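Local coordinates for ribonuclease P protein component 3 (Thermococcus kodakarensis KOD1, PDB 3WYZ) that probably serves as a protein subunit of ribonuclease P, the RNA-based enzyme that matures tRNA by cleaving the 5' ends of its precursors, at residues H24-D29 / E180-V185; F36-V41 / K56-K61; R78-R83 / A87-Q92; A109-W114 / P172-S177. All coordinates share one frame; numbering follows the deposited sequence.

Contact 1: residues H24-D29 / E180-V185; sequences HELASD and ESRWEV
The backbones of Leu26 and Arg182, and of Ala27 and Val185, approach to 6.9 and 6.6 Å between their CA atoms, which brings one flank of a helix against an irregular loop. Residues 24-29 keep helical torsions throughout, whereas 180-185 form neither helix nor strand. No hydrogen bond links the two segments, and the 202 Å² they bury comes mainly from four residues. Leu26 reaches over with one methyl: its CD2 stops 3.5 Å from the backbone O of Arg182 and also lies over one face of that residue's guanidinium. The reach follows from a first torsion of -178°, which sets CG opposite the backbone N. Deeper in, Ala27 CB meets Val185 CG1 at 3.7 Å, a methyl-to-methyl contact between two buried residues. Within the loop, Arg182 CG packs 3.7 Å above the plane of the Trp183 ring, over its centre. At the polar end, Arg182 NE is held in a salt bridge by Glu22, one turn before Leu26 on helix 21-30, while Glu25 OE2 stays 5.8 Å from Arg182 NH2, too far for a direct pair. The loop leads from strand 173-176 to helix 188-198, and its packing on helix 21-30 is consistent with the way the chain comes round in a TIM-barrel-like fold, where the end of the sheet's last strand returns to the first beta-alpha unit.

Contact 2: residues F36-V41 / K56-K61; sequences FTKKLV and KELRGK
Apolar contact alone joins Phe36 and Lys38 to Leu58, and no hydrogen bond crosses between strand and helix. Leu58 divides its two methyls between the partners. CD2 goes to the aromatic ring, 3.7 Å from Phe36 CE1, in an oblique approach with the side chains crossing at about a right angle. CD1 lies against the aliphatic part of the lysine, 3.8 Å from Lys38 CD and 3.9 Å from Lys38 CB. With chi1 at -70°, CG of Leu58 stands opposite its own carbonyl carbon, and the fork points at the strand. Replacing Leu58 with an alanine would probably open a gap beside the Phe36 ring and strip the leucine's cover from the methylenes of Lys38.

The charged part of Lys38 is not used here: its chain is extended as far as CE, where chi4 (-64°) turns NZ away from the leucine. Backbone evidence agrees with a layer held by side chains, the closest CA atoms, those of Phe36 and Leu58, being 8.1 Å apart. Tyr62 stacks on Phe36, and Val65 touches Leu58. Strand 33-41, helix 48-62 and strand 65-70 form a beta-alpha-beta unit, in which Phe36 and Lys38 also hydrogen-bond through their backbones to Ala66 of the adjacent parallel strand.

Contact 3: residues R78-R83 / A87-Q92; sequences REVKSR and ALLYVQ
Val80 and Lys81 pack on Leu89 in a largely buried helix-on-strand contact, between helix 74-83 and the strand 88-92 that follows it after a short turn. The evidence is wholly apolar: 126 Å² of surface is buried and no hydrogen bond passes between the segments. Leu89 is the one strand residue that touches the helix, and each of its methyls has a different nearest partner. CD1 meets Val80 CG1 at 3.6 Å, with the two side chains meeting at a slant. CD2 is flanked by the lysine, 3.8 Å from Lys81 CD and 4.0 Å from Lys81 CA. The bend at chi2 (69°) lays CD of the lysine beside the leucine. The first torsion of Leu89, -169°, places CG opposite the backbone N and carries the fork out to the helix.

On the helix itself, Ser82 OG donates a 2.7 Å hydrogen bond to the backbone O of Glu79, tilted 33° from the carbonyl plane. Around the leucine, Leu69 and Val107 also touch its side chain, and its backbone N is bonded to Asp108. Strand 65-70, helix 74-83 and strand 88-92 make a beta-alpha-beta crossover, the repeating element of a TIM barrel, with the helix packed on the outer side of the parallel sheet.

Contact 4: residues A109-W114 / P172-S177; sequences ALISPW and PRFITS
Phe174 sets the far end of its ring against two adjoining methyls, Ala109 CB and Ile111 CD1, and these three buried residues make all the close contacts. Ala109 CB comes to the ring edge, near its plane, 3.6 Å from Phe174 CE2 and 3.7 Å from Phe174 CZ. Ile111 approaches obliquely through its terminal methyl, with CD1 3.7 Å from Phe174 CZ and the side chains crossing at about a right angle. Phe174 adopts a chi1 of 54°, CG lying between the backbone N and the carbonyl carbon, a crowded position that swings the ring across to the other strand. Because the CA atoms of Ala109 and Arg173 remain 8.1 Å apart, the link depends on side-chain length.

Strands 109-111 and 173-176 are not neighbours: strand 136-140 runs between them in the parallel sheet, and the ring reaches past it on the inner side of the TIM-barrel-like fold, where Met16 of strand 14-18 touches the same side chain, about 4 Å from the chain's centre to the contact's. Substituting an alanine for Phe174 would probably take away the ring that both methyls rest on and open a hole in this interior. Farther out, Ala136 also touches the Phe174 side chain. Backbone bonds from Leu110 to Ala136 and Gly138 fix strand 109-111 to strand 136-140. Beyond Phe174, Thr176 OG1 and Ser177 OG both hydrogen-bond to Glu15.

Contacts 2, 3 and 4 all reach the same parallel sheet. Contacts 3 and 4 meet directly where strands 88-92 and 109-111 lie side by side: Val91 O is 2.9 Å from Ile111 N, a probable hydrogen bond. Contacts 2 and 3, with centres 13 Å apart, touch where Thr37 OG1 lies 3.6 Å from Tyr90 CE2. Contact 1 encloses the other three along the chain and is tied to contact 2 by the salt bridge from Glu180 OE2 to Lys39 NZ (3.1 Å). Its centre is about 25 Å from that of contact 3. A glycerol, probably from the crystallisation liquor, lies about 3 Å from the Ile111 side chain in contact 4, and Gln92 of contact 3 also hydrogen-bonds to glycerol.

Contact 1: residues H24-D29 / E180-V185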
loop_
_atom_site.group_PDB
_atom_site.type_symbol
_atom_site.label_atom_id
_atom_site.label_comp_id
_atom_site.label_asym_id
_atom_site.label_seq_id
_atom_site.Cartn_x
_atom_site.Cartn_y
_atom_site.Cartn_z
ATOM N N HIS A 24 -5.681 13.973 3.644
ATOM C CA HIS A 24 -4.505 14.432 2.913
ATOM C C HIS A 24 -3.966 15.757 3.460
ATOM O O HIS A 24 -2.774 15.871 3.730
ATOM C CB HIS A 24 -4.834 14.578 1.428
ATOM C CG HIS A 24 -3.638 14.844 0.571
ATOM N ND1 HIS A 24 -3.025 13.858 -0.173
ATOM C CD2 HIS A 24 -2.942 15.981 0.339
ATOM C CE1 HIS A 24 -2.006 14.380 -0.829
ATOM N NE2 HIS A 24 -1.929 15.664 -0.530
ATOM N N GLU A 25 -4.843 16.748 3.618
ATOM C CA GLU A 25 -4.439 18.057 4.148
ATOM C C GLU A 25 -3.887 17.947 5.571
ATOM O O GLU A 25 -2.958 18.669 5.943
ATOM C CB GLU A 25 -5.605 19.047 4.115
ATOM C CG GLU A 25 -5.202 20.513 4.338
ATOM C CD GLU A 25 -5.246 20.971 5.795
ATOM O OE1 GLU A 25 -4.914 22.153 6.058
ATOM O OE2 GLU A 25 -5.616 20.164 6.679
ATOM N N LEU A 26 -4.461 17.043 6.361
ATOM C CA LEU A 26 -3.999 16.806 7.726
ATOM C C LEU A 26 -2.631 16.128 7.748
ATOM O O LEU A 26 -1.725 16.571 8.450
ATOM C CB LEU A 26 -5.031 15.964 8.488
ATOM C CG LEU A 26 -4.738 15.656 9.958
ATOM C CD1 LEU A 26 -4.461 16.933 10.739
ATOM C CD2 LEU A 26 -5.895 14.876 10.580
ATOM N N ALA A 27 -2.490 15.062 6.965
ATOM C CA ALA A 27 -1.234 14.308 6.885
ATOM C C ALA A 27 -0.057 15.124 6.342
ATOM O O ALA A 27 1.096 14.833 6.669
ATOM C CB ALA A 27 -1.426 13.060 6.033
ATOM N N SER A 28 -0.343 16.136 5.520
ATOM C CA SER A 28 0.714 16.970 4.929
ATOM C C SER A 28 1.557 17.739 5.964
ATOM O O SER A 28 2.691 18.125 5.677
ATOM C CB SER A 28 0.114 17.941 3.914
ATOM O OG SER A 28 -0.798 18.836 4.538
ATOM N N ASP A 29 1.003 17.960 7.157
ATOM C CA ASP A 29 1.759 18.552 8.265
ATOM C C ASP A 29 2.744 17.565 8.890
ATOM O O ASP A 29 3.849 17.946 9.268
ATOM C CB ASP A 29 0.813 19.041 9.369
ATOM C CG ASP A 29 0.048 20.291 8.992
ATOM O OD1 ASP A 29 0.397 20.961 7.998
ATOM O OD2 ASP A 29 -0.915 20.613 9.716
ATOM N N GLU A 180 -9.261 6.572 4.985
ATOM C CA GLU A 180 -10.418 6.999 4.204
ATOM C C GLU A 180 -11.168 8.139 4.893
ATOM O O GLU A 180 -12.186 8.613 4.386
ATOM C CB GLU A 180 -11.338 5.806 3.931
ATOM C CG GLU A 180 -10.644 4.739 3.092
ATOM C CD GLU A 180 -11.572 3.666 2.555
ATOM O OE1 GLU A 180 -12.804 3.765 2.757
ATOM O OE2 GLU A 180 -11.056 2.718 1.921
ATOM N N SER A 181 -10.651 8.584 6.037
ATOM C CA SER A 181 -11.163 9.779 6.706
ATOM C C SER A 181 -10.042 10.426 7.516
ATOM O O SER A 181 -9.016 9.794 7.784
ATOM C CB SER A 181 -12.343 9.431 7.626
ATOM O OG SER A 181 -11.910 8.735 8.786
ATOM N N ARG A 182 -10.257 11.677 7.916
ATOM C CA ARG A 182 -9.270 12.432 8.691
ATOM C C ARG A 182 -8.918 11.754 10.017
ATOM O O ARG A 182 -7.834 11.966 10.566
ATOM C CB ARG A 182 -9.782 13.859 8.955
ATOM C CG ARG A 182 -10.953 13.938 9.925
ATOM C CD ARG A 182 -11.652 15.289 9.878
ATOM N NE ARG A 182 -10.712 16.410 9.803
ATOM C CZ ARG A 182 -10.009 16.889 10.824
ATOM N NH1 ARG A 182 -10.112 16.359 12.041
ATOM N NH2 ARG A 182 -9.183 17.909 10.627
ATOM N N TRP A 183 -9.844 10.939 10.519
ATOM C CA TRP A 183 -9.691 10.265 11.805
ATOM C C TRP A 183 -8.715 9.087 11.753
ATOM O O TRP A 183 -8.107 8.739 12.768
ATOM C CB TRP A 183 -11.063 9.786 12.297
ATOM C CG TRP A 183 -12.103 10.872 12.254
ATOM C CD1 TRP A 183 -13.229 10.906 11.476
ATOM C CD2 TRP A 183 -12.090 12.096 12.994
ATOM N NE1 TRP A 183 -13.924 12.070 11.698
ATOM C CE2 TRP A 183 -13.249 12.819 12.625
ATOM C CE3 TRP A 183 -11.216 12.651 13.938
ATOM C CZ2 TRP A 183 -13.553 14.067 13.169
ATOM C CZ3 TRP A 183 -11.521 13.895 14.476
ATOM C CH2 TRP A 183 -12.679 14.585 14.090
ATOM N N GLU A 184 -8.566 8.487 10.574
ATOM C CA GLU A 184 -7.702 7.318 10.391
ATOM C C GLU A 184 -6.234 7.667 10.093
ATOM O O GLU A 184 -5.396 6.771 9.997
ATOM C CB GLU A 184 -8.261 6.430 9.276
ATOM C CG GLU A 184 -9.672 5.929 9.547
ATOM C CD GLU A 184 -10.177 4.970 8.489
ATOM O OE1 GLU A 184 -9.488 4.774 7.466
ATOM O OE2 GLU A 184 -11.274 4.404 8.680
ATOM N N VAL A 185 -5.924 8.954 9.948
ATOM C CA VAL A 185 -4.547 9.396 9.728
ATOM C C VAL A 185 -3.792 9.378 11.056
ATOM O O VAL A 185 -4.263 9.926 12.044
ATOM C CB VAL A 185 -4.495 10.821 9.133
ATOM C CG1 VAL A 185 -3.064 11.246 8.841
ATOM C CG2 VAL A 185 -5.323 10.897 7.856
#

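Contact 2: residues F36-V41 / K56-K61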
loop_
_atom_site.group_PDB
_atom_site.type_symbol
_atom_site.label_atom_id
_atom_site.label_comp_id
_atom_site.label_asym_id
_atom_site.label_seq_id
_atom_site.Cartn_x
_atom_site.Cartn_y
_atom_site.Cartn_z
ATOM N N PHE A 36 -1.804 10.775 -2.583
ATOM C CA PHE A 36 -3.252 10.619 -2.604
ATOM C C PHE A 36 -3.640 9.423 -3.469
ATOM O O PHE A 36 -3.268 9.344 -4.636
ATOM C CB PHE A 36 -3.939 11.880 -3.129
ATOM C CG PHE A 36 -5.442 11.787 -3.126
ATOM C CD1 PHE A 36 -6.121 11.252 -4.217
ATOM C CD2 PHE A 36 -6.172 12.221 -2.033
ATOM C CE1 PHE A 36 -7.503 11.155 -4.215
ATOM C CE2 PHE A 36 -7.552 12.130 -2.024
ATOM C CZ PHE A 36 -8.218 11.597 -3.117
ATOM N N THR A 37 -4.395 8.496 -2.891
ATOM C CA THR A 37 -4.796 7.280 -3.585
ATOM C C THR A 37 -6.254 7.364 -4.043
ATOM O O THR A 37 -7.156 7.619 -3.242
ATOM C CB THR A 37 -4.616 6.054 -2.671
ATOM O OG1 THR A 37 -3.231 5.928 -2.307
ATOM C CG2 THR A 37 -5.075 4.785 -3.376
ATOM N N LYS A 38 -6.472 7.172 -5.341
ATOM C CA LYS A 38 -7.817 7.081 -5.890
ATOM C C LYS A 38 -8.231 5.614 -5.902
ATOM O O LYS A 38 -7.607 4.789 -6.567
ATOM C CB LYS A 38 -7.865 7.650 -7.309
ATOM C CG LYS A 38 -9.251 7.640 -7.939
ATOM C CD LYS A 38 -9.175 7.743 -9.454
ATOM C CE LYS A 38 -10.562 7.801 -10.084
ATOM N NZ LYS A 38 -11.355 6.561 -9.870
ATOM N N LYS A 39 -9.280 5.295 -5.155
ATOM C CA LYS A 39 -9.801 3.939 -5.089
ATOM C C LYS A 39 -10.620 3.664 -6.346
ATOM O O LYS A 39 -11.475 4.468 -6.723
ATOM C CB LYS A 39 -10.645 3.770 -3.828
ATOM C CG LYS A 39 -10.927 2.327 -3.448
ATOM C CD LYS A 39 -11.342 2.222 -1.987
ATOM C CE LYS A 39 -11.724 0.801 -1.615
ATOM N NZ LYS A 39 -11.964 0.652 -0.154
ATOM N N LEU A 40 -10.348 2.537 -6.999
ATOM C CA LEU A 40 -10.945 2.230 -8.296
ATOM C C LEU A 40 -11.488 0.801 -8.373
ATOM O O LEU A 40 -10.722 -0.161 -8.415
ATOM C CB LEU A 40 -9.911 2.457 -9.394
ATOM C CG LEU A 40 -10.351 2.218 -10.836
ATOM C CD1 LEU A 40 -11.663 2.937 -11.136
ATOM C CD2 LEU A 40 -9.256 2.661 -11.796
ATOM N N VAL A 41 -12.817 0.686 -8.413
ATOM C CA VAL A 41 -13.507 -0.603 -8.472
ATOM C C VAL A 41 -13.858 -0.935 -9.918
ATOM O O VAL A 41 -14.540 -0.154 -10.584
ATOM C CB VAL A 41 -14.798 -0.587 -7.633
ATOM C CG1 VAL A 41 -15.336 -2.002 -7.456
ATOM C CG2 VAL A 41 -14.551 0.079 -6.279
ATOM N N LYS A 56 -5.243 13.636 -14.225
ATOM C CA LYS A 56 -4.704 14.971 -14.465
ATOM C C LYS A 56 -5.228 15.949 -13.419
ATOM O O LYS A 56 -4.468 16.744 -12.869
ATOM C CB LYS A 56 -5.065 15.460 -15.873
ATOM C CG LYS A 56 -4.364 16.754 -16.274
ATOM C CD LYS A 56 -4.815 17.263 -17.637
ATOM C CE LYS A 56 -4.266 18.658 -17.908
ATOM N NZ LYS A 56 -4.502 19.102 -19.311
ATOM N N GLU A 57 -6.527 15.873 -13.147
ATOM C CA GLU A 57 -7.165 16.708 -12.131
ATOM C C GLU A 57 -6.635 16.378 -10.735
ATOM O O GLU A 57 -6.468 17.277 -9.907
ATOM C CB GLU A 57 -8.691 16.539 -12.179
ATOM C CG GLU A 57 -9.468 17.561 -11.357
ATOM C CD GLU A 57 -10.981 17.366 -11.418
ATOM O OE1 GLU A 57 -11.485 16.761 -12.395
ATOM O OE2 GLU A 57 -11.673 17.828 -10.480
ATOM N N LEU A 58 -6.375 15.095 -10.480
ATOM C CA LEU A 58 -5.795 14.649 -9.206
ATOM C C LEU A 58 -4.340 15.085 -9.043
ATOM O O LEU A 58 -3.939 15.532 -7.967
ATOM C CB LEU A 58 -5.893 13.124 -9.067
ATOM C CG LEU A 58 -7.302 12.568 -8.847
ATOM C CD1 LEU A 58 -7.332 11.070 -9.089
ATOM C CD2 LEU A 58 -7.808 12.901 -7.449
ATOM N N ARG A 59 -3.563 14.953 -10.111
ATOM C CA ARG A 59 -2.162 15.377 -10.115
ATOM C C ARG A 59 -2.026 16.879 -9.882
ATOM O O ARG A 59 -1.132 17.314 -9.162
ATOM C CB ARG A 59 -1.483 15.000 -11.432
ATOM C CG ARG A 59 -0.882 13.601 -11.455
ATOM C CD ARG A 59 -0.961 12.967 -12.838
ATOM N NE ARG A 59 -0.639 13.908 -13.914
ATOM C CZ ARG A 59 -0.975 13.744 -15.194
ATOM N NH1 ARG A 59 -1.639 12.662 -15.593
ATOM N NH2 ARG A 59 -0.638 14.669 -16.089
ATOM N N GLY A 60 -2.911 17.662 -10.490
ATOM C CA GLY A 60 -2.932 19.109 -10.287
ATOM C C GLY A 60 -3.392 19.507 -8.897
ATOM O O GLY A 60 -3.007 20.550 -8.387
ATOM N N LYS A 61 -4.221 18.669 -8.284
ATOM C CA LYS A 61 -4.773 18.940 -6.959
ATOM C C LYS A 61 -3.840 18.488 -5.830
ATOM O O LYS A 61 -3.595 19.242 -4.883
ATOM C CB LYS A 61 -6.145 18.265 -6.828
ATOM C CG LYS A 61 -6.785 18.340 -5.453
ATOM C CD LYS A 61 -6.956 19.769 -4.961
ATOM C CE LYS A 61 -7.657 19.800 -3.612
ATOM N NZ LYS A 61 -9.037 19.237 -3.680
#

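Contact 3: residues R78-R83 / A87-Q92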
loop_
_atom_site.group_PDB
_atom_site.type_symbol
_atom_site.label_atom_id
_atom_site.label_comp_id
_atom_site.label_asym_id
_atom_site.label_seq_id
_atom_site.Cartn_x
_atom_site.Cartn_y
_atom_site.Cartn_z
ATOM N N ARG A 78 -3.038 -6.629 -15.553
ATOM C CA ARG A 78 -2.119 -6.583 -16.695
ATOM C C ARG A 78 -2.503 -5.471 -17.665
ATOM O O ARG A 78 -1.641 -4.762 -18.181
ATOM C CB ARG A 78 -2.105 -7.921 -17.443
ATOM C CG ARG A 78 -0.873 -8.123 -18.313
ATOM C CD ARG A 78 -1.016 -9.307 -19.259
ATOM N NE ARG A 78 -1.293 -10.567 -18.562
ATOM C CZ ARG A 78 -2.496 -11.130 -18.417
ATOM N NH1 ARG A 78 -3.595 -10.566 -18.918
ATOM N NH2 ARG A 78 -2.603 -12.281 -17.760
ATOM N N GLU A 79 -3.803 -5.327 -17.904
ATOM C CA GLU A 79 -4.309 -4.352 -18.864
ATOM C C GLU A 79 -4.016 -2.920 -18.425
ATOM O O GLU A 79 -3.595 -2.100 -19.236
ATOM C CB GLU A 79 -5.816 -4.550 -19.082
ATOM C CG GLU A 79 -6.409 -3.729 -20.221
ATOM C CD GLU A 79 -5.762 -4.003 -21.573
ATOM O OE1 GLU A 79 -5.398 -5.168 -21.847
ATOM O OE2 GLU A 79 -5.621 -3.048 -22.369
ATOM N N VAL A 80 -4.229 -2.632 -17.144
ATOM C CA VAL A 80 -3.950 -1.303 -16.589
ATOM C C VAL A 80 -2.441 -1.016 -16.556
ATOM O O VAL A 80 -2.011 0.101 -16.834
ATOM C CB VAL A 80 -4.553 -1.148 -15.176
ATOM C CG1 VAL A 80 -4.133 0.172 -14.541
ATOM C CG2 VAL A 80 -6.072 -1.238 -15.232
ATOM N N LYS A 81 -1.648 -2.032 -16.224
ATOM C CA LYS A 81 -0.191 -1.906 -16.191
ATOM C C LYS A 81 0.406 -1.603 -17.572
ATOM O O LYS A 81 1.400 -0.880 -17.674
ATOM C CB LYS A 81 0.433 -3.188 -15.624
ATOM C CG LYS A 81 1.933 -3.119 -15.367
ATOM C CD LYS A 81 2.261 -2.190 -14.208
ATOM C CE LYS A 81 3.757 -2.134 -13.940
ATOM N NZ LYS A 81 4.482 -1.301 -14.938
ATOM N N SER A 82 -0.200 -2.152 -18.625
ATOM C CA SER A 82 0.313 -1.989 -19.994
ATOM C C SER A 82 0.156 -0.570 -20.558
ATOM O O SER A 82 0.892 -0.185 -21.469
ATOM C CB SER A 82 -0.364 -2.986 -20.940
ATOM O OG SER A 82 -1.742 -2.694 -21.089
ATOM N N ARG A 83 -0.788 0.202 -20.023
ATOM C CA ARG A 83 -1.071 1.542 -20.545
ATOM C C ARG A 83 -0.078 2.589 -20.028
ATOM O O ARG A 83 0.049 3.659 -20.619
ATOM C CB ARG A 83 -2.504 1.982 -20.211
ATOM C CG ARG A 83 -3.587 0.916 -20.342
ATOM C CD ARG A 83 -3.580 0.178 -21.676
ATOM N NE ARG A 83 -4.160 0.972 -22.760
ATOM C CZ ARG A 83 -4.347 0.535 -24.007
ATOM N NH1 ARG A 83 -3.997 -0.701 -24.353
ATOM N NH2 ARG A 83 -4.886 1.342 -24.917
ATOM N N ALA A 87 0.783 7.554 -12.604
ATOM C CA ALA A 87 0.337 7.265 -11.246
ATOM C C ALA A 87 0.977 5.978 -10.760
ATOM O O ALA A 87 1.324 5.106 -11.563
ATOM C CB ALA A 87 -1.181 7.143 -11.199
ATOM N N LEU A 88 1.133 5.861 -9.443
ATOM C CA LEU A 88 1.536 4.600 -8.844
ATOM C C LEU A 88 0.370 3.642 -8.967
ATOM O O LEU A 88 -0.782 4.027 -8.768
ATOM C CB LEU A 88 1.891 4.759 -7.367
ATOM C CG LEU A 88 3.036 5.704 -7.037
ATOM C CD1 LEU A 88 3.222 5.795 -5.536
ATOM C CD2 LEU A 88 4.337 5.306 -7.718
ATOM N N LEU A 89 0.668 2.390 -9.294
ATOM C CA LEU A 89 -0.358 1.371 -9.395
ATOM C C LEU A 89 -0.328 0.501 -8.145
ATOM O O LEU A 89 0.596 -0.288 -7.953
ATOM C CB LEU A 89 -0.154 0.532 -10.661
ATOM C CG LEU A 89 -1.296 -0.415 -11.055
ATOM C CD1 LEU A 89 -2.583 0.353 -11.291
ATOM C CD2 LEU A 89 -0.925 -1.217 -12.299
ATOM N N TYR A 90 -1.327 0.675 -7.288
ATOM C CA TYR A 90 -1.537 -0.212 -6.150
ATOM C C TYR A 90 -2.606 -1.240 -6.491
ATOM O O TYR A 90 -3.452 -1.004 -7.351
ATOM C CB TYR A 90 -1.997 0.559 -4.913
ATOM C CG TYR A 90 -1.038 1.591 -4.362
ATOM C CD1 TYR A 90 0.332 1.541 -4.628
ATOM C CD2 TYR A 90 -1.505 2.592 -3.523
ATOM C CE1 TYR A 90 1.196 2.485 -4.103
ATOM C CE2 TYR A 90 -0.650 3.529 -2.990
ATOM C CZ TYR A 90 0.697 3.476 -3.283
ATOM O OH TYR A 90 1.535 4.421 -2.744
ATOM N N VAL A 91 -2.556 -2.380 -5.806
ATOM C CA VAL A 91 -3.594 -3.399 -5.907
ATOM C C VAL A 91 -4.016 -3.811 -4.504
ATOM O O VAL A 91 -3.177 -4.073 -3.648
ATOM C CB VAL A 91 -3.115 -4.635 -6.696
ATOM C CG1 VAL A 91 -4.179 -5.732 -6.692
ATOM C CG2 VAL A 91 -2.762 -4.251 -8.120
ATOM N N GLN A 92 -5.326 -3.854 -4.282
ATOM C CA GLN A 92 -5.898 -4.315 -3.029
ATOM C C GLN A 92 -5.723 -5.827 -2.918
ATOM O O GLN A 92 -6.173 -6.572 -3.792
ATOM C CB GLN A 92 -7.386 -3.962 -2.983
ATOM C CG GLN A 92 -8.129 -4.369 -1.717
ATOM C CD GLN A 92 -8.105 -3.289 -0.656
ATOM O OE1 GLN A 92 -7.082 -3.070 -0.009
ATOM N NE2 GLN A 92 -9.232 -2.605 -0.471
#

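Contact 4: residues A109-W114 / P172-S177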
loop_
_atom_site.group_PDB
_atom_site.type_symbol
_atom_site.label_atom_id
_atom_site.label_comp_id
_atom_site.label_asym_id
_atom_site.label_seq_id
_atom_site.Cartn_x
_atom_site.Cartn_y
_atom_site.Cartn_z
ATOM N N ALA A 109 2.883 -1.712 -5.723
ATOM C CA ALA A 109 2.649 -2.263 -4.391
ATOM C C ALA A 109 1.402 -3.121 -4.308
ATOM O O ALA A 109 0.404 -2.846 -4.971
ATOM C CB ALA A 109 2.565 -1.144 -3.366
ATOM N N LEU A 110 1.485 -4.156 -3.477
ATOM C CA LEU A 110 0.340 -4.953 -3.080
ATOM C C LEU A 110 -0.030 -4.539 -1.664
ATOM O O LEU A 110 0.767 -4.705 -0.742
ATOM C CB LEU A 110 0.686 -6.442 -3.116
ATOM C CG LEU A 110 -0.419 -7.431 -2.742
ATOM C CD1 LEU A 110 -1.575 -7.327 -3.722
ATOM C CD2 LEU A 110 0.124 -8.855 -2.693
ATOM N N ILE A 111 -1.231 -3.990 -1.505
ATOM C CA ILE A 111 -1.682 -3.475 -0.222
ATOM C C ILE A 111 -2.461 -4.550 0.521
ATOM O O ILE A 111 -3.466 -5.052 0.011
ATOM C CB ILE A 111 -2.590 -2.236 -0.392
ATOM C CG1 ILE A 111 -1.931 -1.175 -1.282
ATOM C CG2 ILE A 111 -2.941 -1.636 0.963
ATOM C CD1 ILE A 111 -0.591 -0.658 -0.790
ATOM N N SER A 112 -1.981 -4.903 1.717
ATOM C CA SER A 112 -2.679 -5.815 2.629
ATOM C C SER A 112 -3.150 -7.117 1.966
ATOM O O SER A 112 -4.337 -7.284 1.719
ATOM C CB SER A 112 -3.879 -5.102 3.257
ATOM O OG SER A 112 -3.459 -4.007 4.042
ATOM N N PRO A 113 -2.218 -8.045 1.688
ATOM C CA PRO A 113 -2.591 -9.324 1.067
ATOM C C PRO A 113 -3.521 -10.174 1.930
ATOM O O PRO A 113 -4.226 -11.036 1.403
ATOM C CB PRO A 113 -1.239 -10.032 0.861
ATOM C CG PRO A 113 -0.275 -9.320 1.758
ATOM C CD PRO A 113 -0.762 -7.910 1.846
ATOM N N TRP A 114 -3.508 -9.920 3.238
ATOM C CA TRP A 114 -4.365 -10.606 4.210
ATOM C C TRP A 114 -5.807 -10.084 4.232
ATOM O O TRP A 114 -6.679 -10.707 4.835
ATOM C CB TRP A 114 -3.773 -10.467 5.628
ATOM C CG TRP A 114 -3.530 -9.039 6.018
ATOM C CD1 TRP A 114 -4.436 -8.158 6.545
ATOM C CD2 TRP A 114 -2.301 -8.312 5.877
ATOM N NE1 TRP A 114 -3.845 -6.933 6.741
ATOM C CE2 TRP A 114 -2.537 -6.999 6.334
ATOM C CE3 TRP A 114 -1.026 -8.648 5.409
ATOM C CZ2 TRP A 114 -1.544 -6.023 6.338
ATOM C CZ3 TRP A 114 -0.038 -7.672 5.408
ATOM C CH2 TRP A 114 -0.304 -6.375 5.868
ATOM N N PRO A 172 10.576 -5.158 -0.842
ATOM C CA PRO A 172 10.310 -3.783 -0.411
ATOM C C PRO A 172 8.987 -3.693 0.341
ATOM O O PRO A 172 8.093 -4.506 0.110
ATOM C CB PRO A 172 10.236 -3.000 -1.728
ATOM C CG PRO A 172 10.950 -3.851 -2.737
ATOM C CD PRO A 172 10.711 -5.268 -2.308
ATOM N N ARG A 173 8.865 -2.718 1.237
ATOM C CA ARG A 173 7.640 -2.552 2.014
ATOM C C ARG A 173 7.504 -1.149 2.569
ATOM O O ARG A 173 8.464 -0.393 2.626
ATOM C CB ARG A 173 7.575 -3.562 3.160
ATOM C CG ARG A 173 8.659 -3.399 4.223
ATOM C CD ARG A 173 9.994 -3.937 3.730
ATOM N NE ARG A 173 11.020 -3.918 4.757
ATOM C CZ ARG A 173 12.185 -4.556 4.676
ATOM N NH1 ARG A 173 12.503 -5.283 3.598
ATOM N NH2 ARG A 173 13.039 -4.463 5.689
ATOM N N PHE A 174 6.288 -0.815 2.972
ATOM C CA PHE A 174 6.030 0.424 3.678
ATOM C C PHE A 174 4.841 0.268 4.612
ATOM O O PHE A 174 3.983 -0.591 4.391
ATOM C CB PHE A 174 5.794 1.569 2.690
ATOM C CG PHE A 174 4.714 1.300 1.680
ATOM C CD1 PHE A 174 3.389 1.594 1.961
ATOM C CD2 PHE A 174 5.028 0.789 0.433
ATOM C CE1 PHE A 174 2.398 1.362 1.026
ATOM C CE2 PHE A 174 4.041 0.558 -0.509
ATOM C CZ PHE A 174 2.724 0.838 -0.208
ATOM N N ILE A 175 4.818 1.086 5.663
ATOM C CA ILE A 175 3.671 1.176 6.551
ATOM C C ILE A 175 2.827 2.358 6.095
ATOM O O ILE A 175 3.367 3.416 5.769
ATOM C CB ILE A 175 4.074 1.408 8.024
ATOM C CG1 ILE A 175 5.120 0.385 8.495
ATOM C CG2 ILE A 175 2.841 1.389 8.920
ATOM C CD1 ILE A 175 4.700 -1.061 8.382
ATOM N N THR A 176 1.507 2.183 6.098
ATOM C CA THR A 176 0.599 3.259 5.728
ATOM C C THR A 176 -0.728 3.184 6.474
ATOM O O THR A 176 -1.140 2.122 6.919
ATOM C CB THR A 176 0.347 3.291 4.207
ATOM O OG1 THR A 176 -0.542 4.367 3.896
ATOM C CG2 THR A 176 -0.246 1.970 3.706
ATOM N N SER A 177 -1.381 4.332 6.617
ATOM C CA SER A 177 -2.695 4.399 7.240
ATOM C C SER A 177 -3.779 3.859 6.315
ATOM O O SER A 177 -4.739 3.242 6.783
ATOM C CB SER A 177 -3.034 5.842 7.641
ATOM O OG SER A 177 -3.232 6.667 6.497
#